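Local coordinates for extrinsic protein in photosystem II (Chaetoceros gracilis, PDB 4K7B) that serves as an extrinsic subunit of photosystem II in a marine diatom, probably supporting oxygen evolution at the lumenal side of the complex, at residues A12-L23 / E38-A49; K56-I67 / A82-N90. One frame throughout, in Å; residues are numbered along the deposited sequence. Where two conformers were deposited one is given.

Interaction 1 of 2, residues A12-L23 / E38-A49; sequences ARGLYGDRIAAL and EKNAFILFNSGA. With SO4 (sulfate ion), chain C.
Helix 12-21 and helix 39-49 run roughly antiparallel, their N-to-C directions 145° apart and their axes 8.6 Å from each other at the closest point, with Y16 set beside A41 and A12 beside G48. At one end of the contact R19 grips E38 side-on: NE and NH2 both donate to the single oxygen OE2, and NE lies 2.6 Å from OE2 on its syn side, whereas NH2 meets that atom from above the carboxylate plane. The guanidinium has A41 CB over one face and turns its NH1/NH2 edge to a sulfate, probably taken up from the crystallisation liquor, NH2 serving both anions; N40 ND2 donates to the same sulfate. A leucine in place of R19 would probably leave the E38 carboxylate without its charged mate and deprive the sulfate of its arginine donors. Further along, L44 CB sits 3.6 Å from the centroid of the Y16 ring, over its face. F45 fills a hole formed by A12, R13, G17 and I20; with CG anti to the backbone N (chi1 -179°), the CZ rim of its ring points at one face of the R13 guanidinium, the planes 76° apart. R13 NH1 itself bonds to N90 O. I20 CG1 stands over the F42 ring, 4.2 Å from its centroid. A12 CB rests 3.6 Å from G48 C, against the bare backbone of the glycine. Such knobs-into-holes packing of antiparallel helices is characteristic of a helical bundle, here the Psb31 domain of the PsbQ-like clan.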
loop_
_atom_site.group_PDB
_atom_site.type_symbol
_atom_site.label_atom_id
_atom_site.label_comp_id
_atom_site.label_asym_id
_atom_site.label_seq_id
_atom_site.Cartn_x
_atom_site.Cartn_y
_atom_site.Cartn_z
ATOM N N ALA A 12 -3.539 -12.518 -4.509
ATOM C CA ALA A 12 -3.663 -11.515 -3.454
ATOM C C ALA A 12 -2.462 -10.557 -3.436
ATOM O O ALA A 12 -2.627 -9.330 -3.353
ATOM C CB ALA A 12 -3.846 -12.189 -2.106
ATOM N N ARG A 13 -1.258 -11.111 -3.541
ATOM C CA ARG A 13 -0.057 -10.288 -3.522
ATOM C C ARG A 13 -0.037 -9.328 -4.707
ATOM O O ARG A 13 0.278 -8.145 -4.573
ATOM C CB ARG A 13 1.189 -11.187 -3.477
ATOM C CG ARG A 13 2.513 -10.481 -3.636
ATOM C CD ARG A 13 3.677 -11.423 -3.274
ATOM N NE ARG A 13 3.638 -11.756 -1.854
ATOM C CZ ARG A 13 4.153 -10.993 -0.896
ATOM N NH1 ARG A 13 4.774 -9.860 -1.210
ATOM N NH2 ARG A 13 4.062 -11.366 0.379
ATOM N N GLY A 14 -0.398 -9.841 -5.897
ATOM C CA GLY A 14 -0.429 -9.039 -7.101
ATOM C C GLY A 14 -1.481 -7.946 -7.035
ATOM O O GLY A 14 -1.164 -6.758 -7.100
ATOM N N LEU A 15 -2.742 -8.344 -6.898
ATOM C CA LEU A 15 -3.833 -7.377 -6.994
ATOM C C LEU A 15 -3.823 -6.386 -5.824
ATOM O O LEU A 15 -3.851 -5.148 -6.029
ATOM C CB LEU A 15 -5.176 -8.097 -7.083
ATOM C CG LEU A 15 -5.401 -8.900 -8.366
ATOM C CD1 LEU A 15 -6.688 -9.705 -8.253
ATOM C CD2 LEU A 15 -5.439 -7.957 -9.565
ATOM N N TYR A 16 -3.727 -6.913 -4.603
ATOM C CA TYR A 16 -3.838 -6.022 -3.449
ATOM C C TYR A 16 -2.515 -5.302 -3.209
ATOM O O TYR A 16 -2.505 -4.119 -2.845
ATOM C CB TYR A 16 -4.331 -6.773 -2.208
ATOM C CG TYR A 16 -5.685 -7.375 -2.466
ATOM C CD1 TYR A 16 -6.765 -6.559 -2.809
ATOM C CD2 TYR A 16 -5.888 -8.750 -2.414
ATOM C CE1 TYR A 16 -8.002 -7.096 -3.084
ATOM C CE2 TYR A 16 -7.122 -9.296 -2.691
ATOM C CZ TYR A 16 -8.173 -8.463 -3.021
ATOM O OH TYR A 16 -9.406 -8.990 -3.292
ATOM N N GLY A 17 -1.399 -5.996 -3.437
ATOM C CA GLY A 17 -0.122 -5.329 -3.353
ATOM C C GLY A 17 -0.058 -4.171 -4.333
ATOM O O GLY A 17 0.468 -3.112 -3.989
ATOM N N ASP A 18 -0.586 -4.361 -5.544
ATOM C CA ASP A 18 -0.560 -3.271 -6.524
ATOM C C ASP A 18 -1.473 -2.118 -6.094
ATOM O O ASP A 18 -1.108 -0.944 -6.276
ATOM C CB ASP A 18 -0.922 -3.746 -7.933
ATOM C CG ASP A 18 0.167 -4.593 -8.567
ATOM O OD1 ASP A 18 1.280 -4.707 -7.995
ATOM O OD2 ASP A 18 -0.101 -5.148 -9.655
ATOM N N ARG A 19 -2.636 -2.439 -5.523
ATOM C CA ARG A 19 -3.487 -1.365 -4.985
ATOM C C ARG A 19 -2.751 -0.553 -3.919
ATOM O O ARG A 19 -2.862 0.684 -3.856
ATOM C CB ARG A 19 -4.806 -1.922 -4.437
ATOM C CG ARG A 19 -5.769 -2.355 -5.532
ATOM C CD ARG A 19 -7.044 -3.024 -5.015
ATOM N NE ARG A 19 -7.743 -2.228 -3.997
ATOM C CZ ARG A 19 -8.872 -2.605 -3.391
ATOM N NH1 ARG A 19 -9.443 -3.763 -3.704
ATOM N NH2 ARG A 19 -9.438 -1.828 -2.462
ATOM N N ILE A 20 -1.984 -1.242 -3.083
ATOM C CA ILE A 20 -1.232 -0.556 -2.040
ATOM C C ILE A 20 -0.075 0.278 -2.618
ATOM O O ILE A 20 0.129 1.423 -2.220
ATOM C CB ILE A 20 -0.749 -1.562 -0.970
ATOM C CG1 ILE A 20 -1.970 -2.152 -0.255
ATOM C CG2 ILE A 20 0.226 -0.912 -0.010
ATOM C CD1 ILE A 20 -1.672 -3.441 0.497
ATOM N N ALA A 21 0.643 -0.269 -3.585
ATOM C CA ALA A 21 1.743 0.459 -4.195
ATOM C C ALA A 21 1.246 1.704 -4.918
ATOM O O ALA A 21 1.946 2.718 -4.967
ATOM C CB ALA A 21 2.500 -0.450 -5.163
ATOM N N ALA A 22 0.039 1.620 -5.478
ATOM C CA ALA A 22 -0.532 2.732 -6.232
ATOM C C ALA A 22 -0.821 3.941 -5.350
ATOM O O ALA A 22 -1.092 5.027 -5.869
ATOM C CB ALA A 22 -1.804 2.288 -6.959
ATOM N N LEU A 23 -0.785 3.749 -4.032
ATOM C CA LEU A 23 -1.002 4.859 -3.101
ATOM C C LEU A 23 0.181 5.823 -2.990
ATOM O O LEU A 23 0.088 6.793 -2.248
ATOM C CB LEU A 23 -1.362 4.342 -1.701
ATOM C CG LEU A 23 -2.719 3.650 -1.623
ATOM C CD1 LEU A 23 -2.883 2.909 -0.303
ATOM C CD2 LEU A 23 -3.828 4.663 -1.821
ATOM N N GLU A 38 -8.504 2.513 0.563
ATOM C CA GLU A 38 -7.925 1.170 0.288
ATOM C C GLU A 38 -7.785 0.168 1.479
ATOM O O GLU A 38 -7.017 -0.837 1.424
ATOM C CB GLU A 38 -6.566 1.310 -0.402
ATOM C CG GLU A 38 -6.614 2.065 -1.707
ATOM C CD GLU A 38 -7.171 1.257 -2.856
ATOM O OE1 GLU A 38 -7.401 1.859 -3.917
ATOM O OE2 GLU A 38 -7.367 0.034 -2.719
ATOM N N LYS A 39 -8.537 0.425 2.554
ATOM C CA LYS A 39 -8.509 -0.438 3.742
ATOM C C LYS A 39 -8.638 -1.913 3.374
ATOM O O LYS A 39 -7.937 -2.791 3.905
ATOM C CB LYS A 39 -9.638 -0.058 4.705
ATOM C CG LYS A 39 -9.269 0.986 5.741
ATOM C CD LYS A 39 -10.483 1.374 6.591
ATOM C CE LYS A 39 -11.231 0.153 7.109
ATOM N NZ LYS A 39 -12.390 0.542 7.981
ATOM N N ASN A 40 -9.561 -2.193 2.454
ATOM C CA ASN A 40 -9.779 -3.577 2.054
ATOM C C ASN A 40 -8.569 -4.201 1.369
ATOM O O ASN A 40 -8.349 -5.404 1.487
ATOM C CB ASN A 40 -11.032 -3.728 1.194
ATOM C CG ASN A 40 -12.304 -3.512 1.990
ATOM O OD1 ASN A 40 -12.287 -3.551 3.218
ATOM N ND2 ASN A 40 -13.407 -3.275 1.301
ATOM N N ALA A 41 -7.782 -3.389 0.665
ATOM C CA ALA A 41 -6.574 -3.900 0.026
ATOM C C ALA A 41 -5.592 -4.296 1.105
ATOM O O ALA A 41 -4.910 -5.327 0.976
ATOM C CB ALA A 41 -5.957 -2.867 -0.904
ATOM N N PHE A 42 -5.517 -3.502 2.170
ATOM C CA PHE A 42 -4.650 -3.937 3.285
ATOM C C PHE A 42 -5.129 -5.251 3.919
ATOM O O PHE A 42 -4.325 -6.187 4.141
ATOM C CB PHE A 42 -4.550 -2.856 4.367
ATOM C CG PHE A 42 -3.775 -1.655 3.933
ATOM C CD1 PHE A 42 -2.389 -1.648 4.009
ATOM C CD2 PHE A 42 -4.425 -0.545 3.410
ATOM C CE1 PHE A 42 -1.665 -0.553 3.592
ATOM C CE2 PHE A 42 -3.708 0.554 2.996
ATOM C CZ PHE A 42 -2.322 0.550 3.084
ATOM N N ILE A 43 -6.423 -5.319 4.214
ATOM C CA ILE A 43 -6.975 -6.522 4.842
ATOM C C ILE A 43 -6.716 -7.770 3.991
ATOM O O ILE A 43 -6.240 -8.801 4.486
ATOM C CB ILE A 43 -8.480 -6.383 5.071
ATOM C CG1 ILE A 43 -8.760 -5.236 6.041
ATOM C CG2 ILE A 43 -9.051 -7.680 5.614
ATOM C CD1 ILE A 43 -10.244 -4.865 6.130
ATOM N N LEU A 44 -7.016 -7.654 2.700
ATOM C CA LEU A 44 -6.982 -8.803 1.807
ATOM C C LEU A 44 -5.562 -9.163 1.366
ATOM O O LEU A 44 -5.275 -10.331 1.091
ATOM C CB LEU A 44 -7.907 -8.566 0.616
ATOM C CG LEU A 44 -9.371 -8.461 1.047
ATOM C CD1 LEU A 44 -10.248 -8.023 -0.113
ATOM C CD2 LEU A 44 -9.852 -9.764 1.652
ATOM N N PHE A 45 -4.662 -8.179 1.324
ATOM C CA PHE A 45 -3.249 -8.502 1.181
ATOM C C PHE A 45 -2.792 -9.287 2.391
ATOM O O PHE A 45 -2.168 -10.324 2.278
ATOM C CB PHE A 45 -2.351 -7.271 1.039
ATOM C CG PHE A 45 -0.892 -7.627 0.879
ATOM C CD1 PHE A 45 -0.348 -7.827 -0.386
ATOM C CD2 PHE A 45 -0.074 -7.814 1.996
ATOM C CE1 PHE A 45 0.980 -8.181 -0.544
ATOM C CE2 PHE A 45 1.251 -8.168 1.851
ATOM C CZ PHE A 45 1.792 -8.364 0.573
ATOM N N ASN A 46 -3.075 -8.762 3.577
ATOM C CA ASN A 46 -2.572 -9.415 4.765
ATOM C C ASN A 46 -3.096 -10.844 4.928
ATOM O O ASN A 46 -2.340 -11.732 5.326
ATOM C CB ASN A 46 -2.903 -8.581 6.014
ATOM C CG ASN A 46 -2.229 -7.218 5.995
ATOM O OD1 ASN A 46 -1.296 -6.996 5.229
ATOM N ND2 ASN A 46 -2.702 -6.305 6.845
ATOM N N SER A 47 -4.371 -11.074 4.613
ATOM C CA SER A 47 -4.960 -12.411 4.752
ATOM C C SER A 47 -4.608 -13.346 3.589
ATOM O O SER A 47 -4.424 -14.544 3.792
ATOM C CB SER A 47 -6.488 -12.324 4.871
ATOM O OG SER A 47 -6.889 -11.689 6.073
ATOM N N GLY A 48 -4.540 -12.797 2.394
ATOM C CA GLY A 48 -4.315 -13.602 1.195
ATOM C C GLY A 48 -2.867 -13.921 0.910
ATOM O O GLY A 48 -2.538 -15.000 0.406
ATOM N N ALA A 49 -1.981 -12.978 1.215
ATOM C CA ALA A 49 -0.547 -13.209 1.065
ATOM C C ALA A 49 -0.004 -14.136 2.145
ATOM O O ALA A 49 0.998 -14.824 1.926
ATOM C CB ALA A 49 0.226 -11.886 1.079
HETATM S S SO4 C . -12.998 -3.073 -2.468
HETATM O O1 SO4 C . -12.276 -4.034 -3.312
HETATM O O2 SO4 C . -13.738 -2.131 -3.308
HETATM O O3 SO4 C . -13.932 -3.818 -1.620
HETATM O O4 SO4 C . -12.069 -2.314 -1.625
HETATM O O HOH W 1 3.238 -14.061 0.553
HETATM O O HOH W 2 -4.969 1.920 -5.044
#

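Interaction 2 of 2, residues K56-I67 / A82-N90; sequences KKNAAIAQTNEI and AYDAYMAAN
N90 ND2, where helix 76-89 ends, donates across the contact to Q63 OE1 at 2.8 Å, nearly in line with the C=O bond, and also to Y86 O in its own segment. The Q63 and N90 amide planes are turned 65° apart, and the two bonds help fix the rotation of the N90 amide. Its OD1 takes bonds from Y50 OH and from a water that also donates to K56 O. A89 CB packs against the Q63 amide, 3.5 Å from NE2. Y86 swings its ring away from its own backbone N (chi1 174°), which lays it into the hole between A60, Q63, T64 and I67. This is knobs-into-holes packing in an antiparallel helix pair of the bundle, the axes 8.8 Å apart at closest and the N-to-C directions at 162°. Q63 CB lies in the ring plane at the edge, and A60 O is near that plane at the edge beside CE1; T64 OG1 is 3.4 Å from Y86 CE1. A60 O accepts two bonds from T64, from the backbone N and from OG1, which reach it from opposite faces of the carbonyl plane. The Y86 hydroxyl hydrogen-bonds to N46 OD1 of helix 39-49. I67 CD1 rests 3.8 Å from Y86 CB, while A82 CB nestles against I67 CG1 at 3.7 Å, and a second water joins Q63 O to A82 O.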
loop_
_atom_site.group_PDB
_atom_site.type_symbol
_atom_site.label_atom_id
_atom_site.label_comp_id
_atom_site.label_asym_id
_atom_site.label_seq_id
_atom_site.Cartn_x
_atom_site.Cartn_y
_atom_site.Cartn_z
ATOM N N LYS A 56 3.927 -13.617 10.107
ATOM C CA LYS A 56 3.950 -12.597 9.063
ATOM C C LYS A 56 2.637 -11.834 8.991
ATOM O O LYS A 56 2.625 -10.617 8.802
ATOM C CB LYS A 56 4.303 -13.217 7.705
ATOM C CG LYS A 56 5.785 -13.463 7.533
ATOM C CD LYS A 56 6.563 -12.165 7.366
ATOM C CE LYS A 56 6.712 -11.761 5.904
ATOM N NZ LYS A 56 7.509 -10.515 5.764
ATOM N N LYS A 57 1.521 -12.549 9.139
ATOM C CA LYS A 57 0.226 -11.883 9.160
ATOM C C LYS A 57 0.123 -10.918 10.341
ATOM O O LYS A 57 -0.288 -9.778 10.169
ATOM C CB LYS A 57 -0.921 -12.887 9.184
ATOM C CG LYS A 57 -2.281 -12.227 8.965
ATOM C CD LYS A 57 -3.379 -13.236 8.755
ATOM C CE LYS A 57 -4.736 -12.544 8.616
ATOM N NZ LYS A 57 -5.838 -13.527 8.495
ATOM N N ASN A 58 0.507 -11.368 11.529
ATOM C CA ASN A 58 0.426 -10.495 12.699
ATOM C C ASN A 58 1.295 -9.250 12.503
ATOM O O ASN A 58 0.874 -8.130 12.877
ATOM C CB ASN A 58 0.813 -11.233 13.992
ATOM C CG ASN A 58 -0.352 -12.019 14.611
ATOM O OD1 ASN A 58 -1.522 -11.786 14.309
ATOM N ND2 ASN A 58 -0.024 -12.946 15.501
ATOM N N ALA A 59 2.474 -9.429 11.906
ATOM C CA ALA A 59 3.360 -8.297 11.643
ATOM C C ALA A 59 2.725 -7.328 10.655
ATOM O O ALA A 59 2.802 -6.109 10.830
ATOM C CB ALA A 59 4.700 -8.776 11.114
ATOM N N ALA A 60 2.097 -7.879 9.626
ATOM C CA ALA A 60 1.471 -7.063 8.595
ATOM C C ALA A 60 0.309 -6.257 9.150
ATOM O O ALA A 60 0.132 -5.089 8.789
ATOM C CB ALA A 60 1.024 -7.939 7.418
ATOM N N ILE A 61 -0.478 -6.884 10.026
ATOM C CA ILE A 61 -1.579 -6.197 10.685
ATOM C C ILE A 61 -1.030 -5.080 11.566
ATOM O O ILE A 61 -1.540 -3.959 11.538
ATOM C CB ILE A 61 -2.437 -7.192 11.498
ATOM C CG1 ILE A 61 -3.265 -8.068 10.557
ATOM C CG2 ILE A 61 -3.345 -6.456 12.491
ATOM C CD1 ILE A 61 -3.946 -9.243 11.237
ATOM N N ALA A 62 0.031 -5.361 12.325
ATOM C CA ALA A 62 0.642 -4.302 13.130
ATOM C C ALA A 62 1.149 -3.109 12.294
ATOM O O ALA A 62 0.959 -1.945 12.682
ATOM C CB ALA A 62 1.753 -4.864 14.026
ATOM N N GLN A 63 1.774 -3.398 11.155
ATOM C CA GLN A 63 2.302 -2.345 10.280
ATOM C C GLN A 63 1.167 -1.533 9.656
ATOM O O GLN A 63 1.265 -0.301 9.459
ATOM C CB GLN A 63 3.198 -2.971 9.202
ATOM C CG GLN A 63 4.468 -3.590 9.787
ATOM C CD GLN A 63 5.035 -4.718 8.943
ATOM O OE1 GLN A 63 4.538 -5.018 7.857
ATOM N NE2 GLN A 63 6.081 -5.359 9.451
ATOM N N THR A 64 0.071 -2.229 9.361
ATOM C CA THR A 64 -1.131 -1.564 8.853
ATOM C C THR A 64 -1.696 -0.601 9.904
ATOM O O THR A 64 -2.006 0.582 9.618
ATOM C CB THR A 64 -2.196 -2.599 8.449
ATOM O OG1 THR A 64 -1.651 -3.460 7.428
ATOM C CG2 THR A 64 -3.451 -1.916 7.914
ATOM N N ASN A 65 -1.804 -1.107 11.132
ATOM C CA ASN A 65 -2.267 -0.279 12.235
ATOM C C ASN A 65 -1.372 0.945 12.392
ATOM O O ASN A 65 -1.852 2.042 12.670
ATOM C CB ASN A 65 -2.305 -1.056 13.547
ATOM C CG ASN A 65 -3.487 -2.022 13.642
ATOM O OD1 ASN A 65 -4.484 -1.886 12.947
ATOM N ND2 ASN A 65 -3.368 -3.013 14.520
ATOM N N GLU A 66 -0.066 0.762 12.211
ATOM C CA GLU A 66 0.859 1.889 12.307
ATOM C C GLU A 66 0.576 2.953 11.246
ATOM O O GLU A 66 0.587 4.172 11.545
ATOM C CB GLU A 66 2.307 1.410 12.195
ATOM C CG GLU A 66 3.312 2.424 12.689
ATOM C CD GLU A 66 3.222 2.639 14.187
ATOM O OE1 GLU A 66 3.534 3.754 14.654
ATOM O OE2 GLU A 66 2.833 1.690 14.898
ATOM N N ILE A 67 0.332 2.507 10.007
ATOM C CA ILE A 67 -0.082 3.457 8.969
ATOM C C ILE A 67 -1.307 4.259 9.412
ATOM O O ILE A 67 -1.340 5.493 9.283
ATOM C CB ILE A 67 -0.385 2.754 7.635
ATOM C CG1 ILE A 67 0.892 2.152 7.065
ATOM C CG2 ILE A 67 -1.023 3.730 6.635
ATOM C CD1 ILE A 67 0.625 1.215 5.915
ATOM N N ALA A 82 5.619 4.888 7.771
ATOM C CA ALA A 82 4.875 3.654 8.050
ATOM C C ALA A 82 4.522 2.885 6.773
ATOM O O ALA A 82 4.602 1.656 6.728
ATOM C CB ALA A 82 3.617 3.962 8.861
ATOM N N TYR A 83 4.129 3.627 5.741
ATOM C CA TYR A 83 3.765 3.062 4.443
ATOM C C TYR A 83 4.956 2.368 3.793
ATOM O O TYR A 83 4.862 1.220 3.335
ATOM C CB TYR A 83 3.241 4.199 3.564
ATOM C CG TYR A 83 2.996 3.866 2.111
ATOM C CD1 TYR A 83 3.852 4.346 1.123
ATOM C CD2 TYR A 83 1.896 3.111 1.723
ATOM C CE1 TYR A 83 3.626 4.078 -0.209
ATOM C CE2 TYR A 83 1.669 2.822 0.372
ATOM C CZ TYR A 83 2.541 3.314 -0.577
ATOM O OH TYR A 83 2.319 3.049 -1.904
ATOM N N ASP A 84 6.085 3.077 3.758
ATOM C CA ASP A 84 7.312 2.510 3.219
ATOM C C ASP A 84 7.743 1.285 4.029
ATOM O O ASP A 84 8.195 0.293 3.457
ATOM C CB ASP A 84 8.439 3.546 3.207
ATOM C CG ASP A 84 8.204 4.667 2.208
ATOM O OD1 ASP A 84 7.333 4.521 1.317
ATOM O OD2 ASP A 84 8.902 5.702 2.318
ATOM N N ALA A 85 7.611 1.345 5.349
ATOM C CA ALA A 85 7.996 0.201 6.181
ATOM C C ALA A 85 7.131 -1.021 5.884
ATOM O O ALA A 85 7.634 -2.151 5.807
ATOM C CB ALA A 85 7.924 0.559 7.662
ATOM N N TYR A 86 5.833 -0.790 5.709
ATOM C CA TYR A 86 4.895 -1.858 5.389
ATOM C C TYR A 86 5.239 -2.486 4.040
ATOM O O TYR A 86 5.304 -3.714 3.899
ATOM C CB TYR A 86 3.469 -1.304 5.377
ATOM C CG TYR A 86 2.400 -2.271 4.924
ATOM C CD1 TYR A 86 1.940 -3.273 5.761
ATOM C CD2 TYR A 86 1.836 -2.169 3.658
ATOM C CE1 TYR A 86 0.951 -4.150 5.356
ATOM C CE2 TYR A 86 0.849 -3.050 3.238
ATOM C CZ TYR A 86 0.411 -4.036 4.095
ATOM O OH TYR A 86 -0.573 -4.908 3.704
ATOM N N MET A 87 5.461 -1.645 3.038
ATOM C CA MET A 87 5.825 -2.197 1.742
ATOM C C MET A 87 7.127 -2.971 1.756
ATOM O O MET A 87 7.204 -4.069 1.193
ATOM C CB MET A 87 5.821 -1.118 0.675
ATOM C CG MET A 87 4.388 -0.755 0.308
ATOM S SD MET A 87 4.274 0.484 -0.960
ATOM C CE MET A 87 5.214 -0.276 -2.279
ATOM N N ALA A 88 8.146 -2.424 2.414
ATOM C CA ALA A 88 9.444 -3.092 2.443
ATOM C C ALA A 88 9.354 -4.426 3.178
ATOM O O ALA A 88 9.902 -5.432 2.723
ATOM C CB ALA A 88 10.483 -2.200 3.090
ATOM N N ALA A 89 8.644 -4.436 4.302
ATOM C CA ALA A 89 8.568 -5.640 5.125
ATOM C C ALA A 89 7.784 -6.748 4.439
ATOM O O ALA A 89 7.973 -7.927 4.729
ATOM C CB ALA A 89 7.949 -5.317 6.482
ATOM N N ASN A 90 6.903 -6.365 3.529
ATOM C CA ASN A 90 6.032 -7.336 2.885
ATOM C C ASN A 90 6.360 -7.616 1.423
ATOM O O ASN A 90 5.600 -8.289 0.727
ATOM C CB ASN A 90 4.578 -6.919 3.072
ATOM C CG ASN A 90 4.151 -7.055 4.510
ATOM O OD1 ASN A 90 3.975 -8.165 4.998
ATOM N ND2 ASN A 90 4.064 -5.936 5.216
HETATM O O HOH W 3 4.534 -9.188 7.434
HETATM O O HOH W 4 4.106 0.318 9.026
#

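From the N terminus, helix 6-21 is followed by the short helices 24-29 and 32-37 before the chain returns along helix 39-49, and interaction 1 closes that first loop. Helix 54-73 follows directly, and helix 76-89 folds back on it, so interaction 2 closes a second loop. The two lie in series, neither nested nor crossed, with centres 11 Å apart. Side chains join the hairpins into one four-helix core: hydrogen bonds run from R13 and N46 to the second hairpin, and Y83 OH bonds to I20 O. F42 and F45 also pack against Y86, placing its ring between the two contacts.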